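PDB 3N2S: NADPH-dependent nitro/flavin reductase from Bacillus subtilis, which uses NADPH to reduce FMN and also reduces nitroaromatic compounds, quinones and azo dyes, acting as a flavin-containing homodimer. Local coordinates for residues S16-L21 / H165-S170; F77-D82 / P157-A162; L130-I135 / L161-P166. All coordinates share one frame; numbering follows the deposited sequence.

Contact 1: residues S16-L21 / H165-S170; sequences SFTDQL and HPANLS
F17 and P166 face each other across a single beta bridge that joins two surface loops, one leading toward helix 24-35 and the other leaving strand 155-164. Two backbone hydrogen bonds flank the pair. A167 N donates to S16 O at 2.8 Å, almost straight at 175° but from above the carbonyl plane; T18 N meets H165 O at 2.9 Å, nearly in line with the carbonyl. F17 O is bonded by K72 NZ, whereas N168 N is buried by the contact and has no partner in the model. T18 OG1 accepts from Q20 N, an ST turn that shapes the chain beyond the bridge. One water then fills the gap between the backbones, donating to T18 O and Q20 O and accepting from H165 N. A second water donates to L21 O and lies 2.7 Å from H165 NE2, in the plane of the imidazole. Over the face of that ring lies the side chain of Q20, carried there by a CG anti to the backbone N (chi1 -170°) and an extended chain. Its amide stacks within 6° of parallel, with Q20 OE1 3.5 Å above the centre of the H165 ring.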
# COMPACT_ATOMS: atom_id res chain seq x y z
N SER A 16 4.10 17.68 14.37
CA SER A 16 4.95 18.63 15.08
C SER A 16 6.22 17.89 15.48
O SER A 16 6.18 16.99 16.31
CB SER A 16 4.22 19.22 16.29
OG SER A 16 5.05 20.17 16.92
N PHE A 17 7.32 18.26 14.86
CA PHE A 17 8.60 17.61 15.08
C PHE A 17 9.65 18.56 15.59
O PHE A 17 9.57 19.75 15.31
CB PHE A 17 9.13 17.02 13.75
CG PHE A 17 8.26 15.96 13.12
CD1 PHE A 17 8.22 14.67 13.64
CD2 PHE A 17 7.55 16.24 11.95
CE1 PHE A 17 7.47 13.66 13.00
CE2 PHE A 17 6.78 15.24 11.33
CZ PHE A 17 6.75 13.96 11.86
N THR A 18 10.69 18.03 16.26
CA THR A 18 11.83 18.86 16.69
C THR A 18 12.73 19.05 15.46
O THR A 18 12.52 18.36 14.46
CB THR A 18 12.64 18.16 17.79
OG1 THR A 18 13.36 17.06 17.21
CG2 THR A 18 11.78 17.71 18.98
N ASP A 19 13.77 19.90 15.55
CA ASP A 19 14.69 20.13 14.44
C ASP A 19 15.78 19.04 14.34
O ASP A 19 16.64 19.12 13.46
CB ASP A 19 15.32 21.54 14.55
CG ASP A 19 16.07 21.85 15.84
OD1 ASP A 19 16.12 20.97 16.74
OD2 ASP A 19 16.56 23.00 15.99
N GLN A 20 15.75 18.02 15.22
CA GLN A 20 16.75 16.94 15.24
C GLN A 20 16.63 16.06 13.99
O GLN A 20 15.62 15.38 13.82
CB GLN A 20 16.65 16.09 16.51
CG GLN A 20 17.83 15.12 16.69
CD GLN A 20 17.70 14.23 17.90
OE1 GLN A 20 16.83 14.41 18.76
NE2 GLN A 20 18.56 13.23 17.99
N LEU A 21 17.67 16.07 13.15
CA LEU A 21 17.67 15.28 11.92
C LEU A 21 17.86 13.79 12.21
O LEU A 21 18.45 13.42 13.23
CB LEU A 21 18.72 15.78 10.90
CG LEU A 21 18.68 17.27 10.48
CD1 LEU A 21 19.92 17.64 9.72
CD2 LEU A 21 17.44 17.60 9.65
N HIS A 165 11.51 13.31 15.29
CA HIS A 165 11.37 13.22 16.74
C HIS A 165 10.16 14.05 17.09
O HIS A 165 10.14 15.23 16.77
CB HIS A 165 12.64 13.76 17.45
CG HIS A 165 13.85 12.90 17.21
ND1 HIS A 165 14.12 11.81 18.00
CD2 HIS A 165 14.78 12.97 16.23
CE1 HIS A 165 15.22 11.27 17.50
NE2 HIS A 165 15.66 11.93 16.44
N PRO A 166 9.08 13.47 17.66
CA PRO A 166 7.89 14.29 17.93
C PRO A 166 8.12 15.40 18.96
O PRO A 166 8.79 15.16 19.97
CB PRO A 166 6.86 13.26 18.41
CG PRO A 166 7.40 11.91 17.98
CD PRO A 166 8.88 12.07 18.08
N ALA A 167 7.58 16.59 18.69
CA ALA A 167 7.62 17.75 19.60
C ALA A 167 6.28 17.78 20.40
O ALA A 167 6.20 18.40 21.46
CB ALA A 167 7.79 19.03 18.81
N ASN A 168 5.25 17.11 19.86
CA ASN A 168 3.91 16.96 20.44
C ASN A 168 3.41 15.58 20.01
O ASN A 168 3.51 15.25 18.82
CB ASN A 168 2.99 18.08 19.91
CG ASN A 168 1.60 18.14 20.51
OD1 ASN A 168 0.82 17.18 20.47
ND2 ASN A 168 1.24 19.31 21.01
N LEU A 169 2.91 14.77 20.95
CA LEU A 169 2.45 13.40 20.67
C LEU A 169 1.03 13.28 20.13
O LEU A 169 0.65 12.19 19.69
CB LEU A 169 2.67 12.44 21.85
CG LEU A 169 4.13 12.15 22.28
CD1 LEU A 169 4.17 11.47 23.64
CD2 LEU A 169 4.90 11.30 21.25
N SER A 170 0.25 14.39 20.16
CA SER A 170 -1.13 14.43 19.67
C SER A 170 -1.97 13.32 20.37
O SER A 170 -1.72 12.99 21.54
CB SER A 170 -1.15 14.32 18.14
OG SER A 170 -2.46 14.37 17.59
O HOH W 1 12.92 15.50 13.97
O HOH W 2 17.86 11.42 15.03

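Contact 2: residues F77-D82 / P157-A162; sequences FVFCAD and PLFGLA
F77 opens the pairing with L161, each giving its N-H to the other's carbonyl: F77 N reaches L161 O at 3.0 Å and L161 N reaches F77 O at 2.7 Å. The same L161 O lies at the edge of the F77 ring, near its plane. V78, opposite G160 in a non-hydrogen-bonded pair, turns to the other face of the sheet, where its CG1 touches P157 CB at 4.0 Å. F79 returns to the side of F77 and takes part in two bonds, its N donating to F159 O and its O accepting from L158 N. F159 CG stands between its backbone N and carbonyl carbon (chi1 48°), which brings CE1 of the ring within 3.5 Å of F79 CB. The two rings are near parallel, planes at 23°, but slid so far apart that they barely overlap. F79 CE2 also meets L161 CB. C80 rests its SG 3.8 Å from P157 CA, one residue out of the earlier register. A81 CB then touches L158 CD2 at 4.1 Å, while L158 also packs on A114 and on M108 of the second subunit. An alanine in place of L158 would probably remove the leucine methyl from beside A81 CB and open a gap toward helix 104-127 and the neighbouring subunit. D82 OD1 caps the start of the following helix, and OD2 bonds S47 OG and Y187 OH of the second subunit. L158 and F159 both sit opposite F79, which makes this a classic beta bulge between two neighbouring strands of the antiparallel sheet in the alpha-beta-alpha sandwich of the nitroreductase fold.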
# COMPACT_ATOMS: atom_id res chain seq x y z
N PHE A 77 10.79 11.68 3.09
CA PHE A 77 10.88 10.63 2.08
C PHE A 77 9.75 10.78 1.07
O PHE A 77 8.62 11.04 1.45
CB PHE A 77 10.79 9.23 2.72
CG PHE A 77 11.88 8.88 3.72
CD1 PHE A 77 13.02 8.19 3.31
CD2 PHE A 77 11.72 9.17 5.07
CE1 PHE A 77 13.99 7.80 4.25
CE2 PHE A 77 12.72 8.82 6.00
CZ PHE A 77 13.84 8.13 5.58
N VAL A 78 10.05 10.59 -0.23
CA VAL A 78 9.00 10.61 -1.25
C VAL A 78 8.92 9.22 -1.86
O VAL A 78 9.92 8.75 -2.44
CB VAL A 78 9.10 11.74 -2.32
CG1 VAL A 78 7.97 11.63 -3.35
CG2 VAL A 78 9.09 13.12 -1.66
N PHE A 79 7.75 8.56 -1.73
CA PHE A 79 7.55 7.23 -2.29
C PHE A 79 7.02 7.35 -3.68
O PHE A 79 6.03 8.05 -3.91
CB PHE A 79 6.61 6.36 -1.40
CG PHE A 79 7.34 5.82 -0.20
CD1 PHE A 79 7.82 4.51 -0.20
CD2 PHE A 79 7.61 6.63 0.90
CE1 PHE A 79 8.55 4.02 0.90
CE2 PHE A 79 8.31 6.13 2.00
CZ PHE A 79 8.78 4.83 1.99
N CYS A 80 7.67 6.65 -4.62
CA CYS A 80 7.27 6.68 -6.04
C CYS A 80 6.96 5.31 -6.55
O CYS A 80 7.70 4.38 -6.26
CB CYS A 80 8.37 7.28 -6.91
SG CYS A 80 8.98 8.89 -6.38
N ALA A 81 5.95 5.22 -7.46
CA ALA A 81 5.72 4.02 -8.26
C ALA A 81 6.87 4.10 -9.26
O ALA A 81 7.17 5.20 -9.76
CB ALA A 81 4.37 4.11 -8.97
N ASP A 82 7.60 3.00 -9.48
CA ASP A 82 8.76 3.02 -10.37
C ASP A 82 8.78 1.82 -11.31
O ASP A 82 9.02 0.70 -10.87
CB ASP A 82 10.09 3.10 -9.56
CG ASP A 82 11.38 3.30 -10.36
OD1 ASP A 82 11.42 2.91 -11.54
OD2 ASP A 82 12.38 3.76 -9.77
N PRO A 157 5.55 10.04 -8.39
CA PRO A 157 5.51 10.30 -6.93
C PRO A 157 4.07 10.10 -6.44
O PRO A 157 3.12 10.48 -7.11
CB PRO A 157 5.96 11.77 -6.83
CG PRO A 157 6.66 12.07 -8.17
CD PRO A 157 5.85 11.27 -9.16
N LEU A 158 3.90 9.37 -5.32
CA LEU A 158 2.58 9.02 -4.80
C LEU A 158 2.26 9.82 -3.54
O LEU A 158 1.14 10.31 -3.39
CB LEU A 158 2.52 7.51 -4.47
CG LEU A 158 2.97 6.54 -5.58
CD1 LEU A 158 2.89 5.10 -5.10
CD2 LEU A 158 2.08 6.71 -6.83
N PHE A 159 3.22 9.87 -2.61
CA PHE A 159 3.06 10.59 -1.33
C PHE A 159 4.42 10.73 -0.70
O PHE A 159 5.34 9.96 -1.00
CB PHE A 159 2.13 9.82 -0.35
CG PHE A 159 2.47 8.35 -0.23
CD1 PHE A 159 3.46 7.92 0.65
CD2 PHE A 159 1.80 7.39 -0.99
CE1 PHE A 159 3.80 6.58 0.73
CE2 PHE A 159 2.14 6.04 -0.91
CZ PHE A 159 3.14 5.64 -0.05
N GLY A 160 4.53 11.72 0.18
CA GLY A 160 5.71 11.89 1.01
C GLY A 160 5.46 11.20 2.34
O GLY A 160 4.32 10.78 2.66
N LEU A 161 6.53 11.04 3.11
CA LEU A 161 6.47 10.51 4.47
C LEU A 161 7.42 11.35 5.30
O LEU A 161 8.63 11.29 5.08
CB LEU A 161 6.84 9.01 4.54
CG LEU A 161 6.59 8.33 5.90
CD1 LEU A 161 5.05 8.22 6.19
CD2 LEU A 161 7.27 6.95 5.97
N ALA A 162 6.86 12.20 6.17
CA ALA A 162 7.62 13.04 7.08
C ALA A 162 7.93 12.16 8.29
O ALA A 162 7.05 11.47 8.79
CB ALA A 162 6.79 14.25 7.50

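Contact 3: residues L130-I135 / L161-P166; sequences LGICYI and LAVGHP. With FMN (flavin mononucleotide), chain E.
Y134 and L161 meet at the flavin end of a regular antiparallel strand pair, 131-135 against 161-164, in the nitroreductase sheet. L161 CG is anti to its backbone N (chi1 -171°), and CD1 sits over the middle of the Y134 ring, 3.6 Å from its centroid, in a CH-pi contact. Across the opposite face of the ring lies the C8M methyl of FMN, so the phenol is sandwiched between leucine and cofactor. On the same side of the sheet, I132 CD1 leans on L161 CD1 at 4.0 Å while its CG2 meets V163 CG2. Further along, L130 crosses V163 at about a right angle. L130 CD2 stands over the H165 ring, 3.7 Å from the centroid and on the face away from Q20. Four backbone bonds, two each between G131 and G164 and between C133 and A162, hold the strands together. G131 has no side chain, and the proline ring packs directly on its backbone, P166 CG coming to 3.7 Å from G131 N. The other side of the sheet carries C133 toward the isoalloxazine: its SG, anti to the backbone N, lies 3.6 Å from FMN N1.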
# COMPACT_ATOMS: atom_id res chain seq x y z
N LEU A 130 10.02 7.31 16.85
CA LEU A 130 9.88 8.44 15.94
C LEU A 130 8.40 8.59 15.55
O LEU A 130 7.63 7.65 15.69
CB LEU A 130 10.76 8.27 14.66
CG LEU A 130 12.28 8.15 14.87
CD1 LEU A 130 12.95 7.55 13.64
CD2 LEU A 130 12.89 9.51 15.25
N GLY A 131 8.04 9.77 15.09
CA GLY A 131 6.71 10.07 14.60
C GLY A 131 6.73 10.12 13.08
O GLY A 131 7.78 10.39 12.48
N ILE A 132 5.57 9.80 12.46
CA ILE A 132 5.43 9.85 11.01
C ILE A 132 4.14 10.56 10.60
O ILE A 132 3.15 10.53 11.34
CB ILE A 132 5.53 8.44 10.31
CG1 ILE A 132 4.34 7.49 10.64
CG2 ILE A 132 6.87 7.74 10.57
CD1 ILE A 132 3.12 7.55 9.64
N CYS A 133 4.12 11.08 9.38
CA CYS A 133 2.93 11.62 8.74
C CYS A 133 3.06 11.45 7.25
O CYS A 133 4.03 11.92 6.65
CB CYS A 133 2.62 13.07 9.13
SG CYS A 133 0.95 13.60 8.66
N TYR A 134 2.10 10.72 6.65
CA TYR A 134 2.04 10.55 5.19
C TYR A 134 1.61 11.87 4.60
O TYR A 134 0.84 12.59 5.24
CB TYR A 134 1.01 9.49 4.81
CG TYR A 134 1.49 8.07 4.94
CD1 TYR A 134 1.90 7.35 3.82
CD2 TYR A 134 1.50 7.43 6.18
CE1 TYR A 134 2.34 6.04 3.94
CE2 TYR A 134 1.91 6.11 6.30
CZ TYR A 134 2.34 5.42 5.18
OH TYR A 134 2.72 4.12 5.28
N ILE A 135 2.11 12.22 3.40
CA ILE A 135 1.81 13.50 2.73
C ILE A 135 1.35 13.24 1.29
O ILE A 135 2.16 13.24 0.36
CB ILE A 135 2.99 14.51 2.78
CG1 ILE A 135 3.58 14.69 4.25
CG2 ILE A 135 2.60 15.88 2.10
CD1 ILE A 135 2.63 15.39 5.30
N LEU A 161 6.53 11.04 3.11
CA LEU A 161 6.47 10.51 4.47
C LEU A 161 7.42 11.35 5.30
O LEU A 161 8.63 11.29 5.08
CB LEU A 161 6.84 9.01 4.54
CG LEU A 161 6.59 8.33 5.90
CD1 LEU A 161 5.05 8.22 6.19
CD2 LEU A 161 7.27 6.95 5.97
N ALA A 162 6.86 12.20 6.17
CA ALA A 162 7.62 13.04 7.08
C ALA A 162 7.93 12.16 8.29
O ALA A 162 7.05 11.47 8.79
CB ALA A 162 6.79 14.25 7.50
N VAL A 163 9.21 12.09 8.67
CA VAL A 163 9.66 11.27 9.80
C VAL A 163 10.51 12.17 10.72
O VAL A 163 11.31 12.95 10.22
CB VAL A 163 10.48 10.02 9.35
CG1 VAL A 163 10.81 9.13 10.56
CG2 VAL A 163 9.75 9.21 8.26
N GLY A 164 10.33 12.06 12.02
CA GLY A 164 11.12 12.85 12.96
C GLY A 164 10.84 12.55 14.41
O GLY A 164 10.05 11.66 14.74
N HIS A 165 11.51 13.31 15.29
CA HIS A 165 11.37 13.22 16.74
C HIS A 165 10.16 14.05 17.09
O HIS A 165 10.14 15.23 16.77
CB HIS A 165 12.64 13.76 17.45
CG HIS A 165 13.85 12.90 17.21
ND1 HIS A 165 14.12 11.81 18.00
CD2 HIS A 165 14.78 12.97 16.23
CE1 HIS A 165 15.22 11.27 17.50
NE2 HIS A 165 15.66 11.93 16.44
N PRO A 166 9.08 13.47 17.66
CA PRO A 166 7.89 14.29 17.93
C PRO A 166 8.12 15.40 18.96
O PRO A 166 8.79 15.16 19.97
CB PRO A 166 6.86 13.26 18.41
CG PRO A 166 7.40 11.91 17.98
CD PRO A 166 8.88 12.07 18.08
N1 FMN E . -2.01 14.15 6.71
C2 FMN E . -1.64 15.43 6.47
O2 FMN E . -1.56 16.26 7.40
N3 FMN E . -1.35 15.84 5.20
C4 FMN E . -1.35 15.07 4.07
O4 FMN E . -1.07 15.51 2.94
C4A FMN E . -1.72 13.66 4.28
N5 FMN E . -1.70 12.81 3.27
C5A FMN E . -1.91 11.45 3.57
C6 FMN E . -1.76 10.52 2.50
C7 FMN E . -1.84 9.16 2.73
C7M FMN E . -1.57 8.19 1.59
C8 FMN E . -2.20 8.67 4.05
C8M FMN E . -2.37 7.22 4.33
C9 FMN E . -2.38 9.59 5.13
C9A FMN E . -2.26 10.98 4.91
N10 FMN E . -2.32 11.94 5.95
C10 FMN E . -2.04 13.26 5.73
C1' FMN E . -2.64 11.50 7.33
C2' FMN E . -4.14 11.21 7.44
O2' FMN E . -4.78 12.41 7.51
C3' FMN E . -4.35 10.46 8.75
O3' FMN E . -3.64 9.19 8.64
C4' FMN E . -5.90 10.26 9.10
O4' FMN E . -6.40 11.53 9.54
C5' FMN E . -6.03 9.30 10.31
O5' FMN E . -5.31 9.92 11.42
P FMN E . -4.17 9.12 12.25
O1P FMN E . -4.78 7.90 12.89
O2P FMN E . -3.70 10.24 13.15
O3P FMN E . -3.08 8.84 11.20

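In the fold
Contacts 2 and 3 lie on opposite edges of strand 155-164, which has 75-82 on one side and 131-135 on the other in the four-stranded sheet; they share L161 and A162, and their centres are about 13 Å apart. A probable hydrogen bond from I135 N to G160 O ties them together beside the flavin. Contact 1 carries on where that strand ends, sharing H165 and P166 with contact 3, its centre about 8 Å from that of contact 3 and about 21 Å from that of contact 2. F17 bridges them, its ring touching G131, G164 and A162. In chain order the first segments run 16-21, 77-82, 130-135, and all three return to 157-170, making this stretch the common partner from buried dimer-facing core to surface loop.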